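Local coordinates for protein fructosyl amine: oxygen oxidoreductase (Aspergillus fumigatus, PDB 3DJE) that is a fructosamine oxidase (Amadoriase II), a flavoenzyme that deglycates fructosyl amino acids by oxidation with the help of covalently bound FAD, at residues 231-242 against 329-340. Residues are numbered along the deposited sequence; the frame is centred on the assembly and turned at random.
Sequences LRPTAWTLVHIA and FSFARICWCADT. With FAD (flavin-adenine dinucleotide), chain C; FSA (1-S-(carboxymethyl)-1-thio-beta-D-fructopyranose), chain D.
Strands 232-242 and 331-339 pair antiparallel, deep in the protein, in the large mixed sheet, with strand 274-289 along the other edge of 232-242. Trp-236 and Cys-335 form a hydrogen-bonded pair, Trp-236 N reaching Cys-335 O at 2.8 Å, and turn their side chains to the same face, where the flavin and the ligand FSA lie. Cys-335 points SG anti to its backbone N (chi1 169°), which brings it to the dimethylbenzene end of the isoalloxazine; SG is bonded covalently to FAD C8M at 1.7 Å. FSA C5 stands over one face of the Trp-236 indole, 3.6 Å from CE2, the sugar ring tilted against it, while NE1 is held by His-281 O. Asp-339 OD2 meets the indole edge in plane near CH2, and on its anti side takes a 2.9 Å salt bridge from Arg-232 NH2; Arg-411 is its second cationic partner. Thr-234 OG1 steadies that arginine by accepting from NE and donating to Arg-232 O, and the carbonyl oxygens of Trp-405 and Asp-407 hold NH1.

On the face that carries Ala-235, Trp-336 and Val-239 the contacts are mostly apolar: Ala-235 CB sits 3.6 Å from the centroid of the six-membered ring of Trp-336, a CH-pi contact, and Val-239 CG1 packs over the Phe-329 ring. Back on the flavin side, beyond Leu-238, the Phe-331 edge meets the His-240 face, planes at 61°. A cysteinyl-flavin beside a substrate-binding sheet is characteristic of the MSOX/MTOX family.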
loop_
_atom_site.group_PDB
_atom_site.type_symbol
_atom_site.label_atom_id
_atom_site.label_comp_id
_atom_site.label_asym_id
_atom_site.label_seq_id
_atom_site.Cartn_x
_atom_site.Cartn_y
_atom_site.Cartn_z
ATOM N N LEU A 231 4.454 5.580 -13.893
ATOM C CA LEU A 231 3.523 5.470 -12.752
ATOM C C LEU A 231 2.069 5.719 -13.141
ATOM O O LEU A 231 1.781 6.696 -13.823
ATOM C CB LEU A 231 3.925 6.426 -11.616
ATOM C CG LEU A 231 5.326 6.301 -10.993
ATOM C CD1 LEU A 231 5.529 7.412 -9.958
ATOM C CD2 LEU A 231 5.499 4.934 -10.350
ATOM N N ARG A 232 1.161 4.855 -12.690
ATOM C CA ARG A 232 -0.274 5.095 -12.840
ATOM C C ARG A 232 -0.894 5.231 -11.450
ATOM O O ARG A 232 -1.163 4.213 -10.789
ATOM C CB ARG A 232 -0.970 3.948 -13.596
ATOM C CG ARG A 232 -2.463 4.225 -13.839
ATOM C CD ARG A 232 -3.198 2.984 -14.380
ATOM N NE ARG A 232 -3.280 1.919 -13.377
ATOM C CZ ARG A 232 -3.714 0.684 -13.625
ATOM N NH1 ARG A 232 -4.086 0.345 -14.862
ATOM N NH2 ARG A 232 -3.752 -0.229 -12.648
ATOM N N PRO A 233 -1.127 6.475 -10.993
ATOM C CA PRO A 233 -1.872 6.650 -9.744
ATOM C C PRO A 233 -3.240 5.982 -9.838
ATOM O O PRO A 233 -3.992 6.233 -10.791
ATOM C CB PRO A 233 -1.989 8.170 -9.610
ATOM C CG PRO A 233 -0.808 8.690 -10.336
ATOM C CD PRO A 233 -0.694 7.771 -11.542
ATOM N N THR A 234 -3.544 5.122 -8.862
ATOM C CA THR A 234 -4.762 4.304 -8.881
ATOM C C THR A 234 -5.275 4.155 -7.451
ATOM O O THR A 234 -4.485 4.135 -6.493
ATOM C CB THR A 234 -4.491 2.924 -9.518
ATOM O OG1 THR A 234 -3.725 3.101 -10.715
ATOM C CG2 THR A 234 -5.805 2.228 -9.879
ATOM N N ALA A 235 -6.592 4.067 -7.312
ATOM C CA ALA A 235 -7.201 4.076 -5.995
ATOM C C ALA A 235 -8.088 2.869 -5.733
ATOM O O ALA A 235 -8.752 2.353 -6.648
ATOM C CB ALA A 235 -7.991 5.349 -5.803
ATOM N N TRP A 236 -8.121 2.472 -4.461
ATOM C CA TRP A 236 -8.993 1.417 -3.966
ATOM C C TRP A 236 -9.878 1.976 -2.856
ATOM O O TRP A 236 -9.719 3.134 -2.431
ATOM C CB TRP A 236 -8.187 0.158 -3.560
ATOM C CG TRP A 236 -7.717 -0.533 -4.810
ATOM C CD1 TRP A 236 -8.378 -1.520 -5.496
ATOM C CD2 TRP A 236 -6.541 -0.225 -5.579
ATOM N NE1 TRP A 236 -7.683 -1.853 -6.637
ATOM C CE2 TRP A 236 -6.550 -1.081 -6.709
ATOM C CE3 TRP A 236 -5.466 0.669 -5.409
ATOM C CZ2 TRP A 236 -5.535 -1.057 -7.675
ATOM C CZ3 TRP A 236 -4.446 0.686 -6.374
ATOM C CH2 TRP A 236 -4.494 -0.183 -7.495
ATOM N N THR A 237 -10.820 1.145 -2.419
ATOM C CA THR A 237 -11.919 1.551 -1.587
ATOM C C THR A 237 -11.948 0.698 -0.319
ATOM O O THR A 237 -11.663 -0.500 -0.352
ATOM C CB THR A 237 -13.261 1.414 -2.374
ATOM O OG1 THR A 237 -13.211 0.238 -3.201
ATOM C CG2 THR A 237 -13.442 2.613 -3.275
ATOM N N LEU A 238 -12.265 1.330 0.806
ATOM C CA LEU A 238 -12.357 0.627 2.083
ATOM C C LEU A 238 -13.471 1.216 2.946
ATOM O O LEU A 238 -13.783 2.419 2.854
ATOM C CB LEU A 238 -11.008 0.679 2.832
ATOM C CG LEU A 238 -10.560 2.021 3.438
ATOM C CD1 LEU A 238 -11.061 2.250 4.863
ATOM C CD2 LEU A 238 -9.020 2.153 3.387
ATOM N N VAL A 239 -14.058 0.360 3.779
ATOM C CA VAL A 239 -15.057 0.779 4.764
ATOM C C VAL A 239 -14.766 0.101 6.101
ATOM O O VAL A 239 -14.056 -0.904 6.140
ATOM C CB VAL A 239 -16.526 0.433 4.324
ATOM C CG1 VAL A 239 -16.822 0.981 2.941
ATOM C CG2 VAL A 239 -16.793 -1.082 4.399
ATOM N N HIS A 240 -15.311 0.660 7.179
ATOM C CA HIS A 240 -15.374 -0.008 8.482
ATOM C C HIS A 240 -16.839 -0.240 8.874
ATOM O O HIS A 240 -17.700 0.601 8.594
ATOM C CB HIS A 240 -14.765 0.877 9.567
ATOM C CG HIS A 240 -13.292 1.138 9.418
ATOM N ND1 HIS A 240 -12.552 1.743 10.410
ATOM C CD2 HIS A 240 -12.423 0.857 8.415
ATOM C CE1 HIS A 240 -11.292 1.851 10.014
ATOM N NE2 HIS A 240 -11.185 1.310 8.813
ATOM N N ILE A 241 -17.085 -1.354 9.548
ATOM C CA ILE A 241 -18.341 -1.601 10.271
ATOM C C ILE A 241 -18.029 -1.761 11.765
ATOM O O ILE A 241 -17.183 -2.571 12.131
ATOM C CB ILE A 241 -19.065 -2.845 9.710
ATOM C CG1 ILE A 241 -19.615 -2.515 8.325
ATOM C CG2 ILE A 241 -20.205 -3.331 10.654
ATOM C CD1 ILE A 241 -20.171 -3.713 7.567
ATOM N N ALA A 242 -18.701 -0.975 12.611
ATOM C CA ALA A 242 -18.491 -1.044 14.064
ATOM C C ALA A 242 -19.365 -2.106 14.713
ATOM O O ALA A 242 -20.601 -2.024 14.661
ATOM C CB ALA A 242 -18.747 0.307 14.723
ATOM N N PHE A 329 -22.091 1.744 7.534
ATOM C CA PHE A 329 -20.636 1.931 7.650
ATOM C C PHE A 329 -20.318 3.010 8.679
ATOM O O PHE A 329 -21.011 4.030 8.748
ATOM C CB PHE A 329 -20.030 2.330 6.308
ATOM C CG PHE A 329 -20.284 1.351 5.195
ATOM C CD1 PHE A 329 -20.397 -0.019 5.443
ATOM C CD2 PHE A 329 -20.362 1.800 3.878
ATOM C CE1 PHE A 329 -20.615 -0.921 4.400
ATOM C CE2 PHE A 329 -20.569 0.906 2.826
ATOM C CZ PHE A 329 -20.700 -0.454 3.084
ATOM N N SER A 330 -19.265 2.794 9.465
ATOM C CA SER A 330 -18.838 3.793 10.454
ATOM C C SER A 330 -17.738 4.703 9.899
ATOM O O SER A 330 -17.452 5.761 10.472
ATOM C CB SER A 330 -18.334 3.110 11.717
ATOM O OG SER A 330 -17.256 2.254 11.390
ATOM N N PHE A 331 -17.108 4.267 8.805
ATOM C CA PHE A 331 -16.024 5.002 8.153
ATOM C C PHE A 331 -15.882 4.470 6.731
ATOM O O PHE A 331 -16.129 3.289 6.481
ATOM C CB PHE A 331 -14.707 4.824 8.935
ATOM C CG PHE A 331 -13.523 5.535 8.310
ATOM C CD1 PHE A 331 -13.438 6.920 8.334
ATOM C CD2 PHE A 331 -12.500 4.808 7.696
ATOM C CE1 PHE A 331 -12.347 7.598 7.748
ATOM C CE2 PHE A 331 -11.417 5.461 7.109
ATOM C CZ PHE A 331 -11.337 6.856 7.132
ATOM N N ALA A 332 -15.493 5.351 5.816
ATOM C CA ALA A 332 -15.213 4.975 4.427
ATOM C C ALA A 332 -14.233 5.942 3.795
ATOM O O ALA A 332 -14.301 7.156 4.032
ATOM C CB ALA A 332 -16.506 4.938 3.604
ATOM N N ARG A 333 -13.331 5.419 2.970
ATOM C CA ARG A 333 -12.453 6.288 2.196
ATOM C C ARG A 333 -11.884 5.623 0.960
ATOM O O ARG A 333 -11.858 4.395 0.846
ATOM C CB ARG A 333 -11.297 6.836 3.043
ATOM C CG ARG A 333 -10.106 5.887 3.233
ATOM C CD ARG A 333 -8.996 6.723 3.803
ATOM N NE ARG A 333 -7.768 6.010 4.188
ATOM C CZ ARG A 333 -6.606 6.157 3.554
ATOM N NH1 ARG A 333 -5.524 5.545 4.009
ATOM N NH2 ARG A 333 -6.520 6.926 2.469
ATOM N N ILE A 334 -11.420 6.463 0.046
ATOM C CA ILE A 334 -10.560 5.991 -1.041
ATOM C C ILE A 334 -9.080 6.076 -0.605
ATOM O O ILE A 334 -8.703 6.892 0.257
ATOM C CB ILE A 334 -10.833 6.733 -2.360
ATOM C CG1 ILE A 334 -10.429 8.210 -2.262
ATOM C CG2 ILE A 334 -12.348 6.587 -2.735
ATOM C CD1 ILE A 334 -10.567 8.981 -3.594
ATOM N N CYS A 335 -8.267 5.218 -1.206
ATOM C CA CYS A 335 -6.896 5.010 -0.792
ATOM C C CYS A 335 -6.064 4.843 -2.063
ATOM O O CYS A 335 -6.395 4.002 -2.912
ATOM C CB CYS A 335 -6.881 3.724 0.042
ATOM S SG CYS A 335 -5.275 3.034 0.441
ATOM N N TRP A 336 -5.006 5.651 -2.204
ATOM C CA TRP A 336 -4.261 5.744 -3.462
ATOM C C TRP A 336 -2.879 5.136 -3.400
ATOM O O TRP A 336 -2.177 5.282 -2.394
ATOM C CB TRP A 336 -4.052 7.205 -3.844
ATOM C CG TRP A 336 -5.285 7.919 -4.314
ATOM C CD1 TRP A 336 -6.189 8.575 -3.543
ATOM C CD2 TRP A 336 -5.718 8.062 -5.669
ATOM N NE1 TRP A 336 -7.178 9.124 -4.336
ATOM C CE2 TRP A 336 -6.913 8.818 -5.644
ATOM C CE3 TRP A 336 -5.214 7.613 -6.908
ATOM C CZ2 TRP A 336 -7.618 9.153 -6.814
ATOM C CZ3 TRP A 336 -5.921 7.941 -8.075
ATOM C CH2 TRP A 336 -7.118 8.701 -8.010
ATOM N N CYS A 337 -2.484 4.492 -4.495
ATOM C CA CYS A 337 -1.084 4.098 -4.689
ATOM C C CYS A 337 -0.747 4.372 -6.151
ATOM O O CYS A 337 -1.468 5.122 -6.836
ATOM C CB CYS A 337 -0.856 2.638 -4.278
ATOM S SG CYS A 337 0.900 2.150 -4.047
ATOM N N ALA A 338 0.340 3.788 -6.635
ATOM C CA ALA A 338 0.714 3.977 -8.040
ATOM C C ALA A 338 1.382 2.756 -8.608
ATOM O O ALA A 338 2.367 2.263 -8.048
ATOM C CB ALA A 338 1.590 5.210 -8.218
ATOM N N ASP A 339 0.842 2.276 -9.726
ATOM C CA ASP A 339 1.285 1.024 -10.339
ATOM C C ASP A 339 2.293 1.293 -11.443
ATOM O O ASP A 339 2.072 2.156 -12.319
ATOM C CB ASP A 339 0.114 0.293 -11.000
ATOM C CG ASP A 339 -0.845 -0.334 -10.014
ATOM O OD1 ASP A 339 -0.394 -0.942 -9.020
ATOM O OD2 ASP A 339 -2.051 -0.256 -10.293
ATOM N N THR A 340 3.394 0.555 -11.412
ATOM C CA THR A 340 4.294 0.482 -12.560
ATOM C C THR A 340 3.674 -0.476 -13.592
ATOM O O THR A 340 2.688 -1.160 -13.297
ATOM C CB THR A 340 5.694 0.005 -12.160
ATOM O OG1 THR A 340 5.570 -1.270 -11.522
ATOM C CG2 THR A 340 6.389 1.017 -11.193
HETATM P PA FAD C . 2.010 6.650 0.917
HETATM O O1A FAD C . 2.153 5.875 2.154
HETATM O O2A FAD C . 0.635 6.907 0.388
HETATM O O5B FAD C . 2.787 7.998 1.201
HETATM C C5B FAD C . 2.796 9.099 0.288
HETATM C C4B FAD C . 3.075 10.359 1.118
HETATM O O4B FAD C . 3.299 11.376 0.124
HETATM C C3B FAD C . 1.783 10.738 1.877
HETATM O O3B FAD C . 2.005 10.768 3.297
HETATM C C2B FAD C . 1.483 12.136 1.312
HETATM O O2B FAD C . 0.980 13.054 2.333
HETATM C C1B FAD C . 2.861 12.555 0.727
HETATM N N9A FAD C . 2.644 13.728 -0.173
HETATM C C8A FAD C . 1.639 13.943 -1.048
HETATM N N7A FAD C . 1.801 15.160 -1.608
HETATM C C5A FAD C . 2.906 15.707 -1.082
HETATM C C6A FAD C . 3.558 16.933 -1.255
HETATM N N6A FAD C . 3.056 17.857 -2.108
HETATM N N1A FAD C . 4.681 17.175 -0.550
HETATM C C2A FAD C . 5.178 16.272 0.303
HETATM N N3A FAD C . 4.578 15.093 0.496
HETATM C C4A FAD C . 3.446 14.797 -0.186
HETATM N N1 FAD C . -0.057 -3.160 0.919
HETATM C C2 FAD C . 0.289 -4.314 1.618
HETATM O O2 FAD C . 1.464 -4.672 1.731
HETATM N N3 FAD C . -0.723 -5.083 2.195
HETATM C C4 FAD C . -2.065 -4.734 2.081
HETATM O O4 FAD C . -2.935 -5.437 2.609
HETATM C C4X FAD C . -2.400 -3.579 1.357
HETATM N N5 FAD C . -3.735 -3.209 1.209
HETATM C C5X FAD C . -4.044 -1.974 0.645
HETATM C C6 FAD C . -5.362 -1.530 0.696
HETATM C C7 FAD C . -5.698 -0.282 0.185
HETATM C C7M FAD C . -7.172 0.144 0.247
HETATM C C8 FAD C . -4.713 0.542 -0.357
HETATM C C8M FAD C . -5.080 1.961 -0.853
HETATM C C9 FAD C . -3.384 0.096 -0.390
HETATM C C9A FAD C . -3.040 -1.161 0.123
HETATM N N10 FAD C . -1.716 -1.642 0.092
HETATM C C10 FAD C . -1.391 -2.806 0.787
HETATM C "C1'" FAD C . -0.674 -0.918 -0.649
HETATM C "C2'" FAD C . 0.107 -0.011 0.303
HETATM O "O2'" FAD C . -0.804 0.647 1.211
HETATM C "C3'" FAD C . 0.887 1.017 -0.511
HETATM O "O3'" FAD C . 1.572 0.345 -1.588
HETATM C "C4'" FAD C . 1.943 1.742 0.330
HETATM O "O4'" FAD C . 1.419 2.167 1.588
HETATM C "C5'" FAD C . 2.437 2.968 -0.447
HETATM O "O5'" FAD C . 3.470 3.629 0.301
HETATM P P FAD C . 4.112 4.992 -0.247
HETATM O O1P FAD C . 4.578 4.779 -1.650
HETATM O O2P FAD C . 5.056 5.438 0.798
HETATM O O3P FAD C . 2.889 6.035 -0.286
HETATM O OAB FSA D . -0.260 -7.183 -0.748
HETATM C CAL FSA D . -1.214 -7.808 -0.237
HETATM O OAA FSA D . -1.068 -8.945 0.280
HETATM C CAH FSA D . -2.614 -7.226 -0.240
HETATM S SAK FSA D . -2.716 -5.716 -1.146
HETATM C C1 FSA D . -4.463 -5.509 -0.937
HETATM C C2 FSA D . -5.041 -4.582 -2.016
HETATM O O2 FSA D . -6.307 -4.062 -1.578
HETATM C C3 FSA D . -5.236 -5.328 -3.340
HETATM O O3 FSA D . -6.237 -6.346 -3.192
HETATM C C4 FSA D . -5.574 -4.377 -4.492
HETATM O O4 FSA D . -5.554 -5.100 -5.734
HETATM C C5 FSA D . -4.573 -3.221 -4.589
HETATM O O5 FSA D . -3.297 -3.682 -5.041
HETATM C C6 FSA D . -4.449 -2.543 -3.232
HETATM O O6 FSA D . -4.088 -3.519 -2.239
#